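Side-chain contacts in phosphate transport system protein phoU (Streptococcus pneumoniae, PDB 2I0M), which probably helps to regulate phosphate uptake and forms an all-helical homodimer that binds zinc ions: residues Lys124-Met129 and Glu191-Tyr196; Leu130-Val135 and Ala149-Gln154. One frame throughout, in Å; residues are numbered along the deposited sequence.

Contacts 1 and 2 lie next to each other, with centres about 7 Å apart, and both use helix 117-136. Contact 1 is core: it sets residues 124-129 against 191-196 on helix 177-209, with serine, alanine, methionine and phenylalanine meeting through van der Waals packing. Contact 2 is a surface contact, in which residues 130-135, the next part of the same helix, meet 149-154 through one long charge pair. The segments of the two contacts meet at the zinc site: Asp152, in 149-154, shares it with Glu191 and Asp195. The touching groups of contact 1 are thus small or apolar and buried, those of contact 2 a lysine and an aspartate at the surface.

Contact 1: residues Lys124-Met129 and Glu191-Tyr196; sequences KLSLSM and ERFADY. With ZN (zinc ion), chain B.
Ser126 and Ala194 lie level with each other, their CA atoms 5.8 Å apart, where the helical segments 124-129 and 191-196 run side by side at 23° with their axes 9.8 Å apart. This is a near-parallel pair of helices in the all-helical PhoU fold, and small residues suit the place where the backbones come nearest. Phe193 packs beside Ser126. With its CG anti to the backbone N (chi1 -174°), the ring reaches toward helix 117-136, and CD2 comes 4.0 Å from Ser126 CB. The carbonyl oxygen Ser126 O lies at the ring edge, in its plane, 3.8 Å from CE2, where the ring's slightly positive rim faces a partial negative charge. The ring continues onto Val23 and Ala27 of helix 5-35. The buried hydroxyl of Ser126 is satisfied within its own helix, through a hydrogen bond to Met122 O.

Met129 packs against Ala194 from further along helix 117-136. Its chain bends at the last torsion (chi3 76°), bringing CE to 3.9 Å from Ala194 O and 4.2 Å from Ala194 CB; a flexible thioether adapts well to such a corner, which Ile155 also lines. Glu191 and Asp195, whose CB atoms point away from helix 117-136, are spaced one turn apart, as in the E(D)XXXD motif of PhoU proteins. Together with Asp156 OD2 they bind a zinc ion, Glu191 through OE2 at 2.0 Å and Asp195 through OD1 at 2.5 Å.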
ATOM      1  N   LYS A 124      -1.414  17.357   9.454  1.00 39.63           N
ATOM      2  CA  LYS A 124      -0.355  18.333   9.160  1.00 40.19           C
ATOM      3  C   LYS A 124       0.995  17.646   8.851  1.00 40.67           C
ATOM      4  O   LYS A 124       1.718  18.077   7.950  1.00 40.69           O
ATOM      5  CB  LYS A 124      -0.209  19.352  10.325  1.00 40.09           C
ATOM      6  CG  LYS A 124      -1.377  20.393  10.484  1.00 41.05           C
ATOM      7  CD  LYS A 124      -1.366  21.222  11.846  1.00 40.09           C
ATOM      8  CE  LYS A 124      -2.696  22.050  12.059  1.00 40.82           C
ATOM      9  NZ  LYS A 124      -3.174  22.489  13.510  1.00 38.05           N
ATOM     10  N   LEU A 125       1.333  16.587   9.588  1.00 41.35           N
ATOM     11  CA  LEU A 125       2.594  15.862   9.361  1.00 42.07           C
ATOM     12  C   LEU A 125       2.545  15.046   8.061  1.00 42.71           C
ATOM     13  O   LEU A 125       3.530  14.969   7.324  1.00 43.47           O
ATOM     14  CB  LEU A 125       2.988  14.994  10.572  1.00 42.06           C
ATOM     15  CG  LEU A 125       4.267  14.117  10.499  1.00 42.34           C
ATOM     16  CD1 LEU A 125       5.585  14.908  10.372  1.00 42.25           C
ATOM     17  CD2 LEU A 125       4.358  13.174  11.683  1.00 42.07           C
ATOM     18  N   SER A 126       1.381  14.478   7.762  1.00 42.89           N
ATOM     19  CA  SER A 126       1.137  13.813   6.485  1.00 42.41           C
ATOM     20  C   SER A 126       1.365  14.768   5.304  1.00 42.39           C
ATOM     21  O   SER A 126       2.111  14.459   4.373  1.00 42.75           O
ATOM     22  CB  SER A 126      -0.283  13.235   6.454  1.00 42.16           C
ATOM     23  OG  SER A 126      -0.396  12.140   7.355  1.00 41.79           O
ATOM     24  N   LEU A 127       0.718  15.924   5.349  1.00 42.36           N
ATOM     25  CA  LEU A 127       0.862  16.925   4.296  1.00 42.45           C
ATOM     26  C   LEU A 127       2.312  17.368   4.109  1.00 42.46           C
ATOM     27  O   LEU A 127       2.790  17.437   2.983  1.00 43.42           O
ATOM     28  CB  LEU A 127      -0.003  18.140   4.589  1.00 41.99           C
ATOM     29  CG  LEU A 127      -1.519  17.973   4.458  1.00 42.98           C
ATOM     30  CD1 LEU A 127      -2.184  19.352   4.637  1.00 38.72           C
ATOM     31  CD2 LEU A 127      -1.892  17.376   3.112  1.00 41.55           C
ATOM     32  N   SER A 128       3.013  17.656   5.200  1.00 41.66           N
ATOM     33  CA  SER A 128       4.334  18.237   5.061  1.00 41.48           C
ATOM     34  C   SER A 128       5.331  17.201   4.555  1.00 40.79           C
ATOM     35  O   SER A 128       6.256  17.539   3.833  1.00 41.25           O
ATOM     36  CB  SER A 128       4.802  18.924   6.345  1.00 41.05           C
ATOM     37  OG  SER A 128       5.276  17.989   7.279  1.00 42.63           O
ATOM     38  N   MET A 129       5.103  15.942   4.906  1.00 40.54           N
ATOM     39  CA  MET A 129       5.862  14.812   4.362  1.00 38.95           C
ATOM     40  C   MET A 129       5.780  14.788   2.835  1.00 40.37           C
ATOM     41  O   MET A 129       6.809  14.628   2.171  1.00 40.74           O
ATOM     42  CB  MET A 129       5.369  13.483   4.948  1.00 39.27           C
ATOM     43  CG  MET A 129       5.997  13.054   6.301  1.00 37.46           C
ATOM     44  SD  MET A 129       5.145  11.594   7.047  1.00 34.02           S
ATOM     45  CE  MET A 129       5.796  10.295   6.014  1.00 35.80           C
ATOM     46  N   GLU A 191      -2.843   7.117   7.703  1.00 41.17           N
ATOM     47  CA  GLU A 191      -1.739   6.225   7.980  1.00 41.99           C
ATOM     48  C   GLU A 191      -1.239   5.581   6.666  1.00 42.82           C
ATOM     49  O   GLU A 191      -0.032   5.540   6.443  1.00 43.29           O
ATOM     50  CB  GLU A 191      -2.129   5.190   9.050  1.00 42.06           C
ATOM     51  CG  GLU A 191      -0.953   4.420   9.671  1.00 43.12           C
ATOM     52  CD  GLU A 191      -0.365   3.352   8.741  1.00 43.58           C
ATOM     53  OE1 GLU A 191      -1.118   2.794   7.913  1.00 43.45           O
ATOM     54  OE2 GLU A 191       0.850   3.072   8.844  1.00 44.05           O
ATOM     55  N   ARG A 192      -2.163   5.114   5.812  1.00 43.55           N
ATOM     56  CA  ARG A 192      -1.840   4.575   4.472  1.00 44.73           C
ATOM     57  C   ARG A 192      -1.207   5.597   3.529  1.00 44.40           C
ATOM     58  O   ARG A 192      -0.202   5.302   2.879  1.00 44.76           O
ATOM     59  CB  ARG A 192      -3.075   3.982   3.778  1.00 45.34           C
ATOM     60  CG  ARG A 192      -3.721   2.836   4.481  1.00 48.83           C
ATOM     61  CD  ARG A 192      -2.842   1.614   4.463  1.00 57.55           C
ATOM     62  NE  ARG A 192      -3.012   0.842   3.230  1.00 62.80           N
ATOM     63  CZ  ARG A 192      -2.261   1.000   2.148  1.00 65.87           C
ATOM     64  NH1 ARG A 192      -1.270   1.889   2.144  1.00 69.29           N
ATOM     65  NH2 ARG A 192      -2.486   0.255   1.082  1.00 67.84           N
ATOM     66  N   PHE A 193      -1.817   6.778   3.441  1.00 44.20           N
ATOM     67  CA  PHE A 193      -1.258   7.935   2.729  1.00 43.90           C
ATOM     68  C   PHE A 193       0.223   8.104   3.023  1.00 44.00           C
ATOM     69  O   PHE A 193       1.039   8.177   2.111  1.00 43.68           O
ATOM     70  CB  PHE A 193      -2.020   9.199   3.150  1.00 43.68           C
ATOM     71  CG  PHE A 193      -1.650  10.440   2.398  1.00 42.96           C
ATOM     72  CD1 PHE A 193      -2.230  10.727   1.166  1.00 43.71           C
ATOM     73  CD2 PHE A 193      -0.779  11.367   2.955  1.00 44.07           C
ATOM     74  CE1 PHE A 193      -1.917  11.917   0.482  1.00 43.20           C
ATOM     75  CE2 PHE A 193      -0.454  12.553   2.278  1.00 44.93           C
ATOM     76  CZ  PHE A 193      -1.027  12.823   1.040  1.00 43.93           C
ATOM     77  N   ALA A 194       0.557   8.136   4.309  1.00 44.39           N
ATOM     78  CA  ALA A 194       1.928   8.355   4.759  1.00 44.85           C
ATOM     79  C   ALA A 194       2.850   7.168   4.468  1.00 44.90           C
ATOM     80  O   ALA A 194       4.025   7.346   4.165  1.00 45.49           O
ATOM     81  CB  ALA A 194       1.950   8.719   6.243  1.00 44.53           C
ATOM     82  N   ASP A 195       2.312   5.962   4.551  1.00 45.09           N
ATOM     83  CA  ASP A 195       3.037   4.773   4.161  1.00 44.88           C
ATOM     84  C   ASP A 195       3.469   4.814   2.687  1.00 43.43           C
ATOM     85  O   ASP A 195       4.617   4.495   2.375  1.00 42.44           O
ATOM     86  CB  ASP A 195       2.183   3.532   4.421  1.00 46.32           C
ATOM     87  CG  ASP A 195       2.379   2.958   5.806  1.00 50.91           C
ATOM     88  OD1 ASP A 195       3.391   3.293   6.467  1.00 56.63           O
ATOM     89  OD2 ASP A 195       1.521   2.134   6.238  1.00 57.07           O
ATOM     90  N   TYR A 196       2.557   5.181   1.783  1.00 41.86           N
ATOM     91  CA  TYR A 196       2.938   5.340   0.363  1.00 41.36           C
ATOM     92  C   TYR A 196       4.041   6.380   0.111  1.00 40.61           C
ATOM     93  O   TYR A 196       4.909   6.167  -0.734  1.00 39.76           O
ATOM     94  CB  TYR A 196       1.729   5.620  -0.540  1.00 41.11           C
ATOM     95  CG  TYR A 196       0.836   4.421  -0.727  1.00 41.31           C
ATOM     96  CD1 TYR A 196       1.302   3.271  -1.376  1.00 40.98           C
ATOM     97  CD2 TYR A 196      -0.477   4.417  -0.242  1.00 42.30           C
ATOM     98  CE1 TYR A 196       0.478   2.133  -1.546  1.00 38.28           C
ATOM     99  CE2 TYR A 196      -1.299   3.288  -0.405  1.00 40.64           C
ATOM    100  CZ  TYR A 196      -0.813   2.170  -1.064  1.00 40.40           C
ATOM    101  OH  TYR A 196      -1.620   1.069  -1.225  1.00 43.22           O
TER
HETATM  102 ZN    ZN B 217       2.632   3.951   8.781  1.00 57.88          ZN

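Contact 2: residues Leu130-Val135 and Ala149-Gln154; sequences LADLLV and AQKDEQ
Lys151 and Asp132 have similar first torsions, chi1 -67° and -70°, each of which leaves CG anti to the carbonyl carbon. Beyond CG the lysine chain is extended, which carries the ammonium group the full length of the side chain toward helix 117-136, where the carboxylate at the end of the short Asp132 side chain meets it. The two side chains cross at about a right angle. Lys151 NZ and Asp132 OD2 are 4.0 Å apart, a long salt bridge without a hydrogen bond, so the attraction is probably mainly electrostatic and weakened by its position at the surface. Lysine suits this place because its methylene chain can lie on apolar neighbours, here Leu125 and Met129, while its charged end continues to the periphery.

The backbone around Lys151 belongs to the passage from helix 142-150 to helix 152-168. There Asp152 N is bonded to Ala149 O and Glu153 N to Gln150 O, both spanning three residues rather than the four of a regular alpha-helix. On the other segment, Leu130 packs inward on Phe193 and Ile197 of helix 177-209, leaving Asp132 on the more open side. Asp152 turns inward, packing on Ala194 and bringing its carboxylate near that of Asp195 at the zinc site. The long charge pair, peripheral to that site, thus ties helix 117-136 to the turn between helices 142-150 and 152-168 in the PhoU bundle.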
ATOM      1  N   LEU A 130       4.576  14.955   2.271  1.00 40.70           N
ATOM      2  CA  LEU A 130       4.433  14.965   0.815  1.00 41.19           C
ATOM      3  C   LEU A 130       5.063  16.207   0.188  1.00 41.89           C
ATOM      4  O   LEU A 130       5.719  16.110  -0.849  1.00 42.89           O
ATOM      5  CB  LEU A 130       2.967  14.865   0.397  1.00 41.26           C
ATOM      6  CG  LEU A 130       2.688  14.798  -1.105  1.00 40.67           C
ATOM      7  CD1 LEU A 130       3.461  13.617  -1.758  1.00 39.34           C
ATOM      8  CD2 LEU A 130       1.198  14.660  -1.374  1.00 42.16           C
ATOM      9  N   ALA A 131       4.856  17.367   0.805  1.00 41.91           N
ATOM     10  CA  ALA A 131       5.412  18.624   0.301  1.00 42.57           C
ATOM     11  C   ALA A 131       6.941  18.574   0.299  1.00 42.79           C
ATOM     12  O   ALA A 131       7.591  19.015  -0.650  1.00 42.77           O
ATOM     13  CB  ALA A 131       4.910  19.795   1.127  1.00 42.02           C
ATOM     14  N   ASP A 132       7.506  18.042   1.376  1.00 43.50           N
ATOM     15  CA  ASP A 132       8.949  17.777   1.445  1.00 44.45           C
ATOM     16  C   ASP A 132       9.417  16.827   0.336  1.00 44.18           C
ATOM     17  O   ASP A 132      10.374  17.119  -0.369  1.00 44.69           O
ATOM     18  CB  ASP A 132       9.340  17.230   2.822  1.00 44.33           C
ATOM     19  CG  ASP A 132       9.239  18.290   3.934  1.00 46.77           C
ATOM     20  OD1 ASP A 132       9.057  19.498   3.656  1.00 46.17           O
ATOM     21  OD2 ASP A 132       9.339  17.899   5.113  1.00 52.11           O
ATOM     22  N   LEU A 133       8.694  15.730   0.151  1.00 44.53           N
ATOM     23  CA  LEU A 133       9.012  14.753  -0.886  1.00 44.53           C
ATOM     24  C   LEU A 133       9.045  15.389  -2.274  1.00 44.42           C
ATOM     25  O   LEU A 133       9.990  15.181  -3.020  1.00 45.07           O
ATOM     26  CB  LEU A 133       8.034  13.574  -0.853  1.00 44.23           C
ATOM     27  CG  LEU A 133       8.183  12.514  -1.965  1.00 44.98           C
ATOM     28  CD1 LEU A 133       9.577  11.839  -1.923  1.00 43.86           C
ATOM     29  CD2 LEU A 133       7.087  11.467  -1.907  1.00 44.55           C
ATOM     30  N   LEU A 134       8.023  16.167  -2.608  1.00 44.06           N
ATOM     31  CA  LEU A 134       7.964  16.859  -3.903  1.00 43.84           C
ATOM     32  C   LEU A 134       9.133  17.805  -4.177  1.00 43.36           C
ATOM     33  O   LEU A 134       9.595  17.882  -5.309  1.00 43.49           O
ATOM     34  CB  LEU A 134       6.614  17.565  -4.109  1.00 43.09           C
ATOM     35  CG  LEU A 134       5.416  16.607  -4.049  1.00 43.00           C
ATOM     36  CD1 LEU A 134       4.156  17.329  -4.474  1.00 43.94           C
ATOM     37  CD2 LEU A 134       5.610  15.345  -4.895  1.00 42.41           C
ATOM     38  N   VAL A 135       9.602  18.518  -3.157  1.00 43.54           N
ATOM     39  CA  VAL A 135      10.822  19.338  -3.275  1.00 43.33           C
ATOM     40  C   VAL A 135      12.080  18.443  -3.370  1.00 43.46           C
ATOM     41  O   VAL A 135      12.966  18.695  -4.190  1.00 43.27           O
ATOM     42  CB  VAL A 135      10.975  20.323  -2.082  1.00 43.48           C
ATOM     43  CG1 VAL A 135      12.285  21.100  -2.164  1.00 42.22           C
ATOM     44  CG2 VAL A 135       9.784  21.287  -2.008  1.00 43.80           C
ATOM     45  N   ALA A 149      10.948   9.584   5.110  1.00 48.94           N
ATOM     46  CA  ALA A 149      10.395   8.265   5.444  1.00 49.28           C
ATOM     47  C   ALA A 149      10.331   8.049   6.946  1.00 49.71           C
ATOM     48  O   ALA A 149       9.367   7.468   7.439  1.00 50.11           O
ATOM     49  CB  ALA A 149      11.204   7.135   4.782  1.00 48.34           C
ATOM     50  N   GLN A 150      11.359   8.517   7.655  1.00 50.16           N
ATOM     51  CA  GLN A 150      11.487   8.353   9.109  1.00 50.81           C
ATOM     52  C   GLN A 150      10.359   8.995   9.922  1.00 50.50           C
ATOM     53  O   GLN A 150      10.008   8.499  10.993  1.00 50.43           O
ATOM     54  CB  GLN A 150      12.830   8.915   9.582  1.00 50.77           C
ATOM     55  CG  GLN A 150      14.012   8.026   9.247  1.00 52.02           C
ATOM     56  CD  GLN A 150      15.347   8.647   9.621  1.00 52.41           C
ATOM     57  OE1 GLN A 150      15.538   9.867   9.521  1.00 54.42           O
ATOM     58  NE2 GLN A 150      16.285   7.802  10.051  1.00 53.74           N
ATOM     59  N   LYS A 151       9.805  10.097   9.414  1.00 50.35           N
ATOM     60  CA  LYS A 151       8.667  10.768  10.064  1.00 50.38           C
ATOM     61  C   LYS A 151       7.386   9.927  10.121  1.00 49.79           C
ATOM     62  O   LYS A 151       6.460  10.268  10.845  1.00 49.25           O
ATOM     63  CB  LYS A 151       8.386  12.119   9.414  1.00 50.41           C
ATOM     64  CG  LYS A 151       9.496  13.128   9.638  1.00 51.81           C
ATOM     65  CD  LYS A 151       9.216  14.419   8.879  1.00 54.66           C
ATOM     66  CE  LYS A 151      10.301  15.449   9.159  1.00 55.16           C
ATOM     67  NZ  LYS A 151       9.779  16.816   8.922  1.00 56.50           N
ATOM     68  N   ASP A 152       7.351   8.834   9.361  1.00 49.47           N
ATOM     69  CA  ASP A 152       6.235   7.887   9.404  1.00 49.33           C
ATOM     70  C   ASP A 152       6.092   7.192  10.758  1.00 49.48           C
ATOM     71  O   ASP A 152       4.974   6.855  11.151  1.00 49.51           O
ATOM     72  CB  ASP A 152       6.350   6.854   8.279  1.00 49.54           C
ATOM     73  CG  ASP A 152       5.061   6.081   8.055  1.00 49.25           C
ATOM     74  OD1 ASP A 152       3.996   6.695   7.852  1.00 46.84           O
ATOM     75  OD2 ASP A 152       5.123   4.840   8.078  1.00 50.82           O
ATOM     76  N   GLU A 153       7.209   6.974  11.463  1.00 49.45           N
ATOM     77  CA  GLU A 153       7.173   6.517  12.862  1.00 49.91           C
ATOM     78  C   GLU A 153       6.167   7.340  13.670  1.00 49.21           C
ATOM     79  O   GLU A 153       5.325   6.780  14.360  1.00 49.30           O
ATOM     80  CB  GLU A 153       8.567   6.572  13.530  1.00 49.76           C
ATOM     81  CG  GLU A 153       8.731   5.602  14.732  1.00 51.04           C
ATOM     82  CD  GLU A 153      10.011   5.827  15.575  1.00 51.97           C
ATOM     83  OE1 GLU A 153      10.934   6.560  15.145  1.00 55.61           O
ATOM     84  OE2 GLU A 153      10.101   5.257  16.688  1.00 53.71           O
ATOM     85  N   GLN A 154       6.241   8.666  13.550  1.00 48.83           N
ATOM     86  CA  GLN A 154       5.327   9.566  14.265  1.00 48.64           C
ATOM     87  C   GLN A 154       3.854   9.406  13.861  1.00 47.75           C
ATOM     88  O   GLN A 154       2.962   9.448  14.721  1.00 47.49           O
ATOM     89  CB  GLN A 154       5.759  11.027  14.121  1.00 48.71           C
ATOM     90  CG  GLN A 154       6.912  11.420  15.017  1.00 51.09           C
ATOM     91  CD  GLN A 154       8.255  11.365  14.307  1.00 54.59           C
ATOM     92  OE1 GLN A 154       9.030  10.415  14.490  1.00 55.60           O
ATOM     93  NE2 GLN A 154       8.546  12.392  13.495  1.00 54.51           N
TER